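Local coordinates for protein beta-mannosidase (Trichoderma harzianum, PDB 4CVU) that is a family 2 glycoside hydrolase that probably releases beta-linked mannose from the non-reducing ends of oligosaccharides, at residues 242-247 with 541-546; 352-357 with 372-377. All blocks are in the same frame, centred on the assembly; numbering follows the deposited sequence.

Interaction 1. Residues 242-247 with 541-546. With NAG (2-acetamido-2-deoxy-beta-D-glucopyranose), chain F.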
loop_
_atom_site.group_PDB
_atom_site.type_symbol
_atom_site.label_atom_id
_atom_site.label_comp_id
_atom_site.label_asym_id
_atom_site.label_seq_id
_atom_site.Cartn_x
_atom_site.Cartn_y
_atom_site.Cartn_z
ATOM N N ASN A 242 40.315 29.815 18.570
ATOM C CA ASN A 242 39.408 28.702 18.745
ATOM C C ASN A 242 39.474 28.103 20.138
ATOM O O ASN A 242 40.539 27.890 20.668
ATOM C CB ASN A 242 39.721 27.633 17.704
ATOM C CG ASN A 242 39.940 28.215 16.321
ATOM O OD1 ASN A 242 40.936 28.865 16.053
ATOM N ND2 ASN A 242 39.021 27.972 15.449
ATOM N N ASN A 243 38.314 27.828 20.715
ATOM C CA ASN A 243 38.216 27.108 21.978
ATOM C C ASN A 243 38.528 27.937 23.241
ATOM O O ASN A 243 38.538 27.427 24.330
ATOM C CB ASN A 243 39.061 25.827 21.931
ATOM C CG ASN A 243 38.459 24.755 21.029
ATOM O OD1 ASN A 243 37.792 23.874 21.518
ATOM N ND2 ASN A 243 38.650 24.851 19.747
ATOM N N PHE A 244 38.758 29.236 23.085
ATOM C CA PHE A 244 39.033 30.136 24.210
ATOM C C PHE A 244 38.029 31.305 24.200
ATOM O O PHE A 244 37.645 31.814 23.125
ATOM C CB PHE A 244 40.474 30.670 24.141
ATOM C CG PHE A 244 41.519 29.624 24.403
ATOM C CD1 PHE A 244 42.009 28.861 23.381
ATOM C CD2 PHE A 244 41.995 29.398 25.680
ATOM C CE1 PHE A 244 42.968 27.883 23.600
ATOM C CE2 PHE A 244 42.943 28.417 25.920
ATOM C CZ PHE A 244 43.425 27.648 24.886
ATOM N N ALA A 245 37.562 31.679 25.388
ATOM C CA ALA A 245 36.559 32.729 25.522
ATOM C C ALA A 245 37.131 34.055 25.009
ATOM O O ALA A 245 38.171 34.469 25.479
ATOM C CB ALA A 245 36.169 32.877 26.971
ATOM N N PRO A 246 36.484 34.683 24.007
ATOM C CA PRO A 246 37.017 35.939 23.498
ATOM C C PRO A 246 36.727 37.143 24.411
ATOM O O PRO A 246 35.963 37.047 25.380
ATOM C CB PRO A 246 36.316 36.094 22.143
ATOM C CG PRO A 246 35.064 35.303 22.244
ATOM C CD PRO A 246 35.394 34.161 23.158
ATOM N N ASP A 247 37.369 38.258 24.092
ATOM C CA ASP A 247 37.147 39.541 24.791
ATOM C C ASP A 247 35.925 40.232 24.193
ATOM O O ASP A 247 35.951 40.631 23.015
ATOM C CB ASP A 247 38.395 40.415 24.631
ATOM C CG ASP A 247 38.212 41.832 25.158
ATOM O OD1 ASP A 247 37.239 42.140 25.863
ATOM O OD2 ASP A 247 39.097 42.635 24.862
ATOM N N ASN A 541 36.455 13.354 27.164
ATOM C CA ASN A 541 36.724 13.896 28.493
ATOM C C ASN A 541 37.431 15.253 28.515
ATOM O O ASN A 541 37.911 15.700 29.572
ATOM C CB ASN A 541 37.528 12.874 29.304
ATOM C CG ASN A 541 36.698 11.667 29.668
ATOM O OD1 ASN A 541 35.540 11.796 30.022
ATOM N ND2 ASN A 541 37.273 10.497 29.557
ATOM N N GLY A 542 37.452 15.922 27.364
ATOM C CA GLY A 542 38.039 17.239 27.256
ATOM C C GLY A 542 39.515 17.218 26.936
ATOM O O GLY A 542 40.119 16.135 26.773
ATOM N N TRP A 543 40.084 18.424 26.851
ATOM C CA TRP A 543 41.504 18.610 26.533
ATOM C C TRP A 543 42.323 19.083 27.738
ATOM O O TRP A 543 41.830 19.789 28.619
ATOM C CB TRP A 543 41.683 19.600 25.387
ATOM C CG TRP A 543 40.961 20.903 25.491
ATOM C CD1 TRP A 543 39.706 21.176 25.011
ATOM C CD2 TRP A 543 41.443 22.141 26.053
ATOM N NE1 TRP A 543 39.385 22.479 25.252
ATOM C CE2 TRP A 543 40.433 23.096 25.878
ATOM C CE3 TRP A 543 42.630 22.530 26.681
ATOM C CZ2 TRP A 543 40.574 24.419 26.320
ATOM C CZ3 TRP A 543 42.769 23.838 27.110
ATOM C CH2 TRP A 543 41.752 24.762 26.941
ATOM N N LEU A 544 43.581 18.675 27.761
ATOM C CA LEU A 544 44.568 19.171 28.728
ATOM C C LEU A 544 45.288 20.446 28.234
ATOM O O LEU A 544 45.606 21.320 29.035
ATOM C CB LEU A 544 45.607 18.084 29.002
ATOM C CG LEU A 544 45.056 16.704 29.399
ATOM C CD1 LEU A 544 46.140 15.647 29.321
ATOM C CD2 LEU A 544 44.482 16.744 30.806
ATOM N N GLU A 545 45.591 20.520 26.934
ATOM C CA GLU A 545 46.243 21.696 26.316
ATOM C C GLU A 545 45.741 21.874 24.885
ATOM O O GLU A 545 45.398 20.888 24.221
ATOM C CB GLU A 545 47.763 21.518 26.187
ATOM C CG GLU A 545 48.480 20.875 27.362
ATOM C CD GLU A 545 48.790 21.855 28.481
ATOM O OE1 GLU A 545 48.598 23.080 28.289
ATOM O OE2 GLU A 545 49.237 21.395 29.563
ATOM N N ILE A 546 45.717 23.122 24.430
ATOM C CA ILE A 546 45.569 23.440 23.024
ATOM C C ILE A 546 46.682 24.415 22.652
ATOM O O ILE A 546 46.750 25.511 23.186
ATOM C CB ILE A 546 44.229 24.073 22.683
ATOM C CG1 ILE A 546 43.112 23.077 23.032
ATOM C CG2 ILE A 546 44.175 24.414 21.206
ATOM C CD1 ILE A 546 41.718 23.589 22.769
HETATM C C1 NAG F . 44.358 20.811 33.170
HETATM C C2 NAG F . 45.720 21.482 32.898
HETATM C C3 NAG F . 46.841 20.470 32.809
HETATM C C4 NAG F . 46.817 19.571 34.016
HETATM C C5 NAG F . 45.435 18.929 34.143
HETATM C C6 NAG F . 45.315 18.067 35.399
HETATM C C7 NAG F . 45.409 23.603 31.701
HETATM C C8 NAG F . 45.373 24.353 30.388
HETATM N N2 NAG F . 45.681 22.292 31.687
HETATM O O3 NAG F . 48.036 21.206 32.793
HETATM O O4 NAG F . 47.808 18.587 33.880
HETATM O O5 NAG F . 44.502 19.959 34.269
HETATM O O6 NAG F . 44.114 17.335 35.316
HETATM O O7 NAG F . 45.188 24.201 32.745
HETATM O O HOH W 1 37.189 24.866 24.696
#

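Interaction 2. Residues 352-357 with 372-377. With NAG (2-acetamido-2-deoxy-beta-D-glucopyranose), chain F.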
loop_
_atom_site.group_PDB
_atom_site.type_symbol
_atom_site.label_atom_id
_atom_site.label_comp_id
_atom_site.label_asym_id
_atom_site.label_seq_id
_atom_site.Cartn_x
_atom_site.Cartn_y
_atom_site.Cartn_z
ATOM N N LEU A 352 31.309 30.041 21.788
ATOM C CA LEU A 352 32.363 29.239 22.356
ATOM C C LEU A 352 31.847 27.858 22.737
ATOM O O LEU A 352 30.783 27.754 23.385
ATOM C CB LEU A 352 32.851 29.908 23.641
ATOM C CG LEU A 352 33.930 29.142 24.433
ATOM C CD1 LEU A 352 35.233 29.098 23.660
ATOM C CD2 LEU A 352 34.137 29.817 25.779
ATOM N N PHE A 353 32.571 26.818 22.348
ATOM C CA PHE A 353 32.404 25.504 22.936
ATOM C C PHE A 353 33.540 25.340 23.938
ATOM O O PHE A 353 34.697 25.330 23.563
ATOM C CB PHE A 353 32.421 24.369 21.911
ATOM C CG PHE A 353 32.576 22.999 22.536
ATOM C CD1 PHE A 353 31.623 22.511 23.426
ATOM C CD2 PHE A 353 33.672 22.200 22.241
ATOM C CE1 PHE A 353 31.779 21.259 24.029
ATOM C CE2 PHE A 353 33.842 20.953 22.849
ATOM C CZ PHE A 353 32.887 20.475 23.722
ATOM N N SER A 354 33.178 25.183 25.206
ATOM C CA SER A 354 34.135 25.165 26.302
ATOM C C SER A 354 34.325 23.739 26.814
ATOM O O SER A 354 33.391 23.163 27.370
ATOM C CB SER A 354 33.624 26.075 27.428
ATOM O OG SER A 354 34.537 26.066 28.517
ATOM N N SER A 355 35.509 23.185 26.598
ATOM C CA SER A 355 35.856 21.827 26.996
ATOM C C SER A 355 37.158 21.688 27.802
ATOM O O SER A 355 37.668 20.584 27.960
ATOM C CB SER A 355 35.962 20.948 25.752
ATOM O OG SER A 355 36.703 21.589 24.771
ATOM N N GLY A 356 37.691 22.791 28.297
ATOM C CA GLY A 356 38.953 22.793 29.039
ATOM C C GLY A 356 38.678 22.555 30.491
ATOM O O GLY A 356 37.510 22.314 30.879
ATOM N N ASN A 357 39.733 22.646 31.309
ATOM C CA ASN A 357 39.616 22.316 32.729
ATOM C C ASN A 357 38.615 23.193 33.483
ATOM O O ASN A 357 38.472 24.381 33.190
ATOM C CB ASN A 357 40.959 22.468 33.449
ATOM C CG ASN A 357 41.976 21.415 33.077
ATOM O OD1 ASN A 357 41.667 20.386 32.495
ATOM N ND2 ASN A 357 43.222 21.690 33.424
ATOM N N ASN A 372 35.004 21.056 31.504
ATOM C CA ASN A 372 33.764 21.616 31.125
ATOM C C ASN A 372 33.287 20.852 29.942
ATOM O O ASN A 372 34.057 20.112 29.335
ATOM C CB ASN A 372 33.991 23.043 30.678
ATOM C CG ASN A 372 34.176 23.979 31.822
ATOM O OD1 ASN A 372 33.224 24.452 32.404
ATOM N ND2 ASN A 372 35.401 24.272 32.119
ATOM N N TRP A 373 32.023 21.028 29.625
ATOM C CA TRP A 373 31.449 20.743 28.302
ATOM C C TRP A 373 30.199 21.595 28.208
ATOM O O TRP A 373 29.160 21.154 28.583
ATOM C CB TRP A 373 31.125 19.254 28.112
ATOM C CG TRP A 373 30.774 18.872 26.738
ATOM C CD1 TRP A 373 29.668 19.225 26.033
ATOM C CD2 TRP A 373 31.570 18.063 25.850
ATOM N NE1 TRP A 373 29.715 18.674 24.776
ATOM C CE2 TRP A 373 30.877 17.969 24.631
ATOM C CE3 TRP A 373 32.787 17.435 25.969
ATOM C CZ2 TRP A 373 31.369 17.284 23.552
ATOM C CZ3 TRP A 373 33.305 16.757 24.888
ATOM C CH2 TRP A 373 32.572 16.674 23.672
ATOM N N HIS A 374 30.338 22.820 27.733
ATOM C CA HIS A 374 29.228 23.727 27.566
ATOM C C HIS A 374 29.462 24.784 26.488
ATOM O O HIS A 374 30.528 24.923 25.972
ATOM C CB HIS A 374 28.790 24.375 28.887
ATOM C CG HIS A 374 29.734 25.403 29.413
ATOM N ND1 HIS A 374 30.745 25.102 30.296
ATOM C CD2 HIS A 374 29.812 26.730 29.190
ATOM C CE1 HIS A 374 31.404 26.196 30.587
ATOM N NE2 HIS A 374 30.860 27.198 29.929
ATOM N N PHE A 375 28.414 25.532 26.202
ATOM C CA PHE A 375 28.439 26.553 25.201
ATOM C C PHE A 375 28.241 27.939 25.839
ATOM O O PHE A 375 27.554 28.050 26.847
ATOM C CB PHE A 375 27.351 26.266 24.182
ATOM C CG PHE A 375 27.650 25.110 23.270
ATOM C CD1 PHE A 375 27.335 23.809 23.631
ATOM C CD2 PHE A 375 28.232 25.330 22.023
ATOM C CE1 PHE A 375 27.601 22.779 22.769
ATOM C CE2 PHE A 375 28.485 24.293 21.159
ATOM C CZ PHE A 375 28.194 23.026 21.534
ATOM N N GLU A 376 28.816 28.974 25.242
ATOM C CA GLU A 376 28.598 30.377 25.630
ATOM C C GLU A 376 28.282 31.245 24.411
ATOM O O GLU A 376 28.967 31.153 23.398
ATOM C CB GLU A 376 29.830 30.938 26.311
ATOM C CG GLU A 376 30.208 30.202 27.583
ATOM C CD GLU A 376 31.441 30.753 28.252
ATOM O OE1 GLU A 376 31.959 31.815 27.817
ATOM O OE2 GLU A 376 31.915 30.106 29.212
ATOM N N ILE A 377 27.261 32.085 24.507
ATOM C CA ILE A 377 26.891 32.960 23.394
ATOM C C ILE A 377 27.152 34.400 23.791
ATOM O O ILE A 377 26.610 34.885 24.751
ATOM C CB ILE A 377 25.443 32.754 22.910
ATOM C CG1 ILE A 377 25.079 33.610 21.687
ATOM C CG2 ILE A 377 24.438 33.055 23.998
ATOM C CD1 ILE A 377 25.639 33.180 20.370
HETATM C C1 NAG F . 44.358 20.811 33.170
HETATM C C2 NAG F . 45.720 21.482 32.898
HETATM C C3 NAG F . 46.841 20.470 32.809
HETATM C C4 NAG F . 46.817 19.571 34.016
HETATM C C5 NAG F . 45.435 18.929 34.143
HETATM C C6 NAG F . 45.315 18.067 35.399
HETATM C C7 NAG F . 45.409 23.603 31.701
HETATM C C8 NAG F . 45.373 24.353 30.388
HETATM N N2 NAG F . 45.681 22.292 31.687
HETATM O O3 NAG F . 48.036 21.206 32.793
HETATM O O4 NAG F . 47.808 18.587 33.880
HETATM O O5 NAG F . 44.502 19.959 34.269
HETATM O O6 NAG F . 44.114 17.335 35.316
HETATM O O7 NAG F . 45.188 24.201 32.745
HETATM O O HOH W 2 34.139 28.540 30.236
#

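Interaction 1. Residues 242-247 with 541-546
Asn243 and Ile546 make the closest approach between these segments, with CB of Asn243 3.6 Å from CD1 of Ile546. The two side chains cross at about a right angle. Ile546 is extended, with CD1 anti to CA (chi2 179°), and the same methyl reaches over the centre of the Trp543 ring, 3.4 Å above its plane. CD1 thus touches both the indole face and Asn243 CB, which lie in roughly perpendicular directions from it, and Phe522 of helix 506-528 touches both Asn243 and Ile546.

Segment 242-247 lies in the loop between strands 227-237 and 252-261 of the immunoglobulin-like beta-sandwich. Segment 541-546 follows strand 534-535 of the mixed sheet, consistent with the (beta/alpha)8 barrel of family 2 enzymes, so the contact joins two domains. In the second segment Leu544 and Glu545 both face Val555, a classic beta bulge in the short ladder of strands 545-546 and 554-556.

Toward solvent the packing is looser. Phe244 is exposed, and its CZ lies 3.9 Å from Trp543 CH2 while its CE1 stands 4.1 Å from Ile546 CB. The Phe244 ring and the six-membered ring of Trp543 are 5.6 Å apart at their centroids with planes at 54°, an oblique meeting. On the polar side a water lies in the indole plane, accepting from Trp543 NE1 at 3.3 Å and donating to Asn243 O at 2.9 Å. At the bulge, Leu544 O takes a hydrogen bond from N2 of the attached N-acetylglucosamine at 2.8 Å, with an N-H...O angle of 159°, and Glu545 OE2 receives a weak one from its O3.

Interaction 2. Residues 352-357 with 372-377
Phe353 and Phe375 form a non-hydrogen-bonded pair between antiparallel strands 352-354 and 374-377, flanked by the hydrogen-bonded pairs Leu352-Glu376 and Ser354-His374. The ladder ends in a classic beta bulge, where Trp373 and His374 both face Ser354. Strand 374-377 continues the sheet into strand 380-389, which runs parallel to its neighbours 418-421 and 702-705, as in the barrel of family 2 hydrolases.

Phe353 can be followed outward through an aromatic cluster. Its CB lies 4.0 Å from CE2 of Phe375. CG is anti to the backbone N (chi1 166°), and beyond it CD1 sits over the rim of the Phe375 face, 4.0 Å from CZ, and 3.7 Å from His374 O. CE1 comes to 3.4 Å from Trp373 NE1, and the tip, CZ, lies 3.3 Å from Trp373 CE2, above the centre of the indole. With planes at 71°, this is an edge-to-face pair, the edge belonging to Phe353. Met485 of strand 481-485 touches both partners. An alanine at Trp373 would probably open a gap beside Met485 and leave CE1 and CZ of Phe353 without the aromatic face they press on.

On the opposite face of the sheet, Ser354 CB makes a CH-pi contact over the His374 ring. That ring donates through NE2 to the anti lone pair of Glu376 OE2 at 3.2 Å, and a water links the same oxygen to Ser354 OG. Asn372, its OD1 held by Gln362, grips Gly356 O twice: its backbone N binds at 2.9 Å nearly in line with the carbonyl, and its ND2 at 3.1 Å from 50° out of the carbonyl plane.

Along the chain, interaction 2 is nested within the loop that interaction 1 closes, and their centres lie 8 Å apart. They touch directly at two places: Trp543 NE1 lies 2.9 Å from Ser355 OG and also meets Gly356 N, while Leu352 CD1 packs 3.5 Å from Asn243 C and against Phe244 N. A single N-acetylglucosamine spans both: its C1 is bonded covalently to Asn357 ND2 at 1.5 Å, and its acetamide is held by segment 541-546. Arg557 reinforces this, since its NH2 is hydrogen-bonded to the sugar and to Asn357 OD1. The sugar is an N-linked glycan attached to the protein itself, so this shared site is a glycosylation point and not a substrate pocket.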